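Local atomic coordinates of U4/U6 snRNA-associated-splicing factor PRP24 (Saccharomyces cerevisiae, PDB entry 4N0T), a protein that binds U6 small nuclear RNA, promotes its annealing to U4 RNA, and acts as a recycling factor of the spliceosome. Residues E179-N184 with N221-M226. Numbering follows the deposited sequence.
Sequences EIMIRN and NCCAFM. With nucleotides of chain B.
Met181 and Phe225 run alongside each other from the face of the sheet that meets RNA. With CG anti to the backbone N (chi1 -174°), the extended methionine brings its CG over one face of the phenyl ring, 4.0 Å from the Phe225 centroid, in a CH-pi contact. Its sulfur stands oblique to the same ring, a Met-aromatic contact, and Met181 SD comes within 3.5 Å of C5 of A13 of chain B; a flexible thioether suits a place between two flat groups. On its opposite face Phe225 receives the base of C14 of chain B, whose C2 lies 3.3 Å above the ring plane, offset toward the rim. Glu179 reads the same base: OE1 accepts a hydrogen bond from N4 of C14 of chain B (2.8 Å) and is also hydrogen-bonded to Thr174 OG1, while OE2 lies 2.7 Å from N3. This is the central strand pair of the third RNA recognition motif, antiparallel strands presenting aromatic and polar groups to RNA. An alanine in place of Phe225 would probably leave that base without its aromatic cover and Met181 freer to turn. Nearby, Arg183 lays its flat guanidinium over the base of A62 of chain B. On the other face of the sheet, Ile180 CG1 packs on Met226 CB at 3.7 Å, both apolar chains also meeting Phe199 of helix 192-199, and small Ala224 accommodates Leu195. Ile182 N donates an almost straight hydrogen bond to Ala224 O, with an N-H...O angle of 177°.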
loop_
_atom_site.group_PDB
_atom_site.type_symbol
_atom_site.label_atom_id
_atom_site.label_comp_id
_atom_site.label_asym_id
_atom_site.label_seq_id
_atom_site.Cartn_x
_atom_site.Cartn_y
_atom_site.Cartn_z
ATOM N N GLU A 179 7.972 -9.498 -19.755
ATOM C CA GLU A 179 7.299 -10.787 -19.631
ATOM C C GLU A 179 6.162 -10.900 -20.628
ATOM O O GLU A 179 5.272 -10.037 -20.670
ATOM C CB GLU A 179 6.742 -10.993 -18.206
ATOM C CG GLU A 179 6.081 -12.375 -18.037
ATOM C CD GLU A 179 5.412 -12.549 -16.679
ATOM O OE1 GLU A 179 4.757 -11.587 -16.214
ATOM O OE2 GLU A 179 5.546 -13.639 -16.064
ATOM N N ILE A 180 6.175 -11.961 -21.429
ATOM C CA ILE A 180 5.061 -12.213 -22.332
ATOM C C ILE A 180 4.183 -13.324 -21.767
ATOM O O ILE A 180 4.644 -14.173 -20.970
ATOM C CB ILE A 180 5.518 -12.584 -23.767
ATOM C CG1 ILE A 180 6.425 -13.815 -23.748
ATOM C CG2 ILE A 180 6.231 -11.389 -24.416
ATOM C CD1 ILE A 180 6.631 -14.445 -25.155
ATOM N N MET A 181 2.910 -13.295 -22.151
ATOM C CA MET A 181 2.005 -14.396 -21.875
ATOM C C MET A 181 1.640 -15.040 -23.204
ATOM O O MET A 181 1.270 -14.357 -24.168
ATOM C CB MET A 181 0.733 -13.905 -21.183
ATOM C CG MET A 181 -0.195 -15.044 -20.749
ATOM S SD MET A 181 -1.701 -14.419 -19.944
ATOM C CE MET A 181 -2.338 -15.934 -19.275
ATOM N N ILE A 182 1.757 -16.358 -23.238
ATOM C CA ILE A 182 1.401 -17.139 -24.420
ATOM C C ILE A 182 0.113 -17.876 -24.065
ATOM O O ILE A 182 0.056 -18.579 -23.048
ATOM C CB ILE A 182 2.517 -18.142 -24.738
ATOM C CG1 ILE A 182 3.847 -17.394 -24.922
ATOM C CG2 ILE A 182 2.171 -18.970 -25.980
ATOM C CD1 ILE A 182 5.086 -18.256 -24.708
ATOM N N ARG A 183 -0.925 -17.709 -24.881
ATOM C CA ARG A 183 -2.225 -18.307 -24.589
ATOM C C ARG A 183 -2.647 -19.232 -25.717
ATOM O O ARG A 183 -2.188 -19.093 -26.844
ATOM C CB ARG A 183 -3.296 -17.221 -24.369
ATOM C CG ARG A 183 -3.082 -16.461 -23.059
ATOM C CD ARG A 183 -4.071 -15.305 -22.868
ATOM N NE ARG A 183 -3.786 -14.166 -23.742
ATOM C CZ ARG A 183 -4.312 -12.954 -23.557
ATOM N NH1 ARG A 183 -5.156 -12.751 -22.550
ATOM N NH2 ARG A 183 -4.014 -11.955 -24.384
ATOM N N ASN A 184 -3.525 -20.163 -25.359
ATOM C CA ASN A 184 -4.131 -21.115 -26.282
ATOM C C ASN A 184 -3.160 -22.132 -26.829
ATOM O O ASN A 184 -3.341 -22.637 -27.932
ATOM C CB ASN A 184 -4.869 -20.394 -27.411
ATOM C CG ASN A 184 -6.098 -19.672 -26.920
ATOM O OD1 ASN A 184 -6.621 -19.967 -25.823
ATOM N ND2 ASN A 184 -6.567 -18.698 -27.712
ATOM N N ASN A 221 -7.110 -25.319 -23.715
ATOM C CA ASN A 221 -6.163 -24.231 -23.929
ATOM C C ASN A 221 -5.278 -24.105 -22.714
ATOM O O ASN A 221 -5.769 -24.179 -21.584
ATOM C CB ASN A 221 -6.902 -22.907 -24.141
ATOM C CG ASN A 221 -7.742 -22.915 -25.391
ATOM O OD1 ASN A 221 -7.343 -23.488 -26.413
ATOM N ND2 ASN A 221 -8.905 -22.281 -25.333
ATOM N N CYS A 222 -3.979 -23.942 -22.946
ATOM C CA CYS A 222 -3.026 -23.782 -21.849
ATOM C C CYS A 222 -2.269 -22.494 -22.033
ATOM O O CYS A 222 -2.127 -22.006 -23.151
ATOM C CB CYS A 222 -2.012 -24.923 -21.868
ATOM S SG CYS A 222 -2.753 -26.593 -21.781
ATOM N N CYS A 223 -1.743 -21.964 -20.935
ATOM C CA CYS A 223 -0.950 -20.746 -21.008
ATOM C C CYS A 223 0.418 -20.922 -20.380
ATOM O O CYS A 223 0.652 -21.856 -19.609
ATOM C CB CYS A 223 -1.686 -19.584 -20.338
ATOM S SG CYS A 223 -1.896 -19.778 -18.551
ATOM N N ALA A 224 1.325 -20.020 -20.742
ATOM C CA ALA A 224 2.676 -20.011 -20.206
ATOM C C ALA A 224 3.172 -18.584 -20.227
ATOM O O ALA A 224 2.678 -17.756 -21.001
ATOM C CB ALA A 224 3.588 -20.898 -21.043
ATOM N N PHE A 225 4.147 -18.290 -19.371
ATOM C CA PHE A 225 4.719 -16.959 -19.325
ATOM C C PHE A 225 6.205 -17.071 -19.567
ATOM O O PHE A 225 6.836 -18.043 -19.157
ATOM C CB PHE A 225 4.499 -16.338 -17.952
ATOM C CG PHE A 225 3.060 -16.046 -17.626
ATOM C CD1 PHE A 225 2.221 -17.044 -17.150
ATOM C CD2 PHE A 225 2.553 -14.763 -17.780
ATOM C CE1 PHE A 225 0.897 -16.767 -16.832
ATOM C CE2 PHE A 225 1.223 -14.480 -17.466
ATOM C CZ PHE A 225 0.401 -15.486 -16.983
ATOM N N MET A 226 6.762 -16.074 -20.231
ATOM C CA MET A 226 8.164 -16.103 -20.601
ATOM C C MET A 226 8.760 -14.729 -20.341
ATOM O O MET A 226 8.227 -13.707 -20.793
ATOM C CB MET A 226 8.304 -16.497 -22.073
ATOM C CG MET A 226 9.750 -16.447 -22.585
ATOM S SD MET A 226 9.819 -17.053 -24.291
ATOM C CE MET A 226 9.124 -18.699 -24.123
ATOM P P C B 14 -1.568 -16.142 -10.681
ATOM O OP1 C B 14 -2.734 -16.877 -10.107
ATOM O OP2 C B 14 -1.130 -14.855 -10.064
ATOM O "O5'" C B 14 -0.284 -17.080 -10.679
ATOM C "C5'" C B 14 -0.354 -18.440 -11.101
ATOM C "C4'" C B 14 0.841 -18.816 -11.939
ATOM O "O4'" C B 14 0.820 -18.037 -13.162
ATOM C "C3'" C B 14 2.212 -18.512 -11.341
ATOM O "O3'" C B 14 2.670 -19.506 -10.448
ATOM C "C2'" C B 14 3.090 -18.397 -12.573
ATOM O "O2'" C B 14 3.366 -19.693 -13.100
ATOM C "C1'" C B 14 2.138 -17.725 -13.552
ATOM N N1 C B 14 2.285 -16.251 -13.658
ATOM C C2 C B 14 3.429 -15.755 -14.284
ATOM O O2 C B 14 4.316 -16.548 -14.649
ATOM N N3 C B 14 3.557 -14.428 -14.471
ATOM C C4 C B 14 2.599 -13.591 -14.070
ATOM N N4 C B 14 2.811 -12.296 -14.300
ATOM C C5 C B 14 1.402 -14.059 -13.442
ATOM C C6 C B 14 1.285 -15.392 -13.275
ATOM P P A B 62 -6.092 -6.316 -26.678
ATOM O OP1 A B 62 -6.033 -7.370 -25.629
ATOM O OP2 A B 62 -5.019 -5.289 -26.759
ATOM O "O5'" A B 62 -6.160 -7.025 -28.102
ATOM C "C5'" A B 62 -7.081 -8.078 -28.350
ATOM C "C4'" A B 62 -6.382 -9.285 -28.921
ATOM O "O4'" A B 62 -5.618 -9.942 -27.877
ATOM C "C3'" A B 62 -7.287 -10.376 -29.477
ATOM O "O3'" A B 62 -7.676 -10.112 -30.814
ATOM C "C2'" A B 62 -6.428 -11.626 -29.337
ATOM O "O2'" A B 62 -5.465 -11.672 -30.383
ATOM C "C1'" A B 62 -5.704 -11.343 -28.020
ATOM N N9 A B 62 -6.437 -11.845 -26.843
ATOM C C8 A B 62 -7.119 -11.068 -25.936
ATOM N N7 A B 62 -7.674 -11.749 -24.964
ATOM C C5 A B 62 -7.334 -13.067 -25.245
ATOM C C6 A B 62 -7.622 -14.273 -24.583
ATOM N N6 A B 62 -8.346 -14.357 -23.460
ATOM N N1 A B 62 -7.125 -15.412 -25.125
ATOM C C2 A B 62 -6.402 -15.323 -26.240
ATOM N N3 A B 62 -6.063 -14.248 -26.954
ATOM C C4 A B 62 -6.563 -13.137 -26.391
ATOM P P A B 13 -4.340 -20.028 -12.800
ATOM O OP1 A B 13 -3.736 -20.518 -11.522
ATOM O OP2 A B 13 -5.497 -19.098 -12.831
ATOM O "O5'" A B 13 -3.138 -19.399 -13.625
ATOM C "C5'" A B 13 -3.356 -18.316 -14.513
ATOM C "C4'" A B 13 -2.494 -17.148 -14.118
ATOM O "O4'" A B 13 -2.427 -16.203 -15.220
ATOM C "C3'" A B 13 -2.985 -16.350 -12.910
ATOM O "O3'" A B 13 -1.838 -15.833 -12.231
ATOM C "C2'" A B 13 -3.713 -15.188 -13.573
ATOM O "O2'" A B 13 -3.871 -14.049 -12.755
ATOM C "C1'" A B 13 -2.777 -14.920 -14.740
ATOM N N9 A B 13 -3.310 -14.148 -15.856
ATOM C C8 A B 13 -4.436 -14.345 -16.613
ATOM N N7 A B 13 -4.554 -13.475 -17.585
ATOM C C5 A B 13 -3.428 -12.672 -17.468
ATOM C C6 A B 13 -2.970 -11.569 -18.199
ATOM N N6 A B 13 -3.622 -11.060 -19.251
ATOM N N1 A B 13 -1.800 -11.012 -17.821
ATOM C C2 A B 13 -1.146 -11.520 -16.779
ATOM N N3 A B 13 -1.479 -12.549 -16.007
ATOM C C4 A B 13 -2.646 -13.084 -16.412
#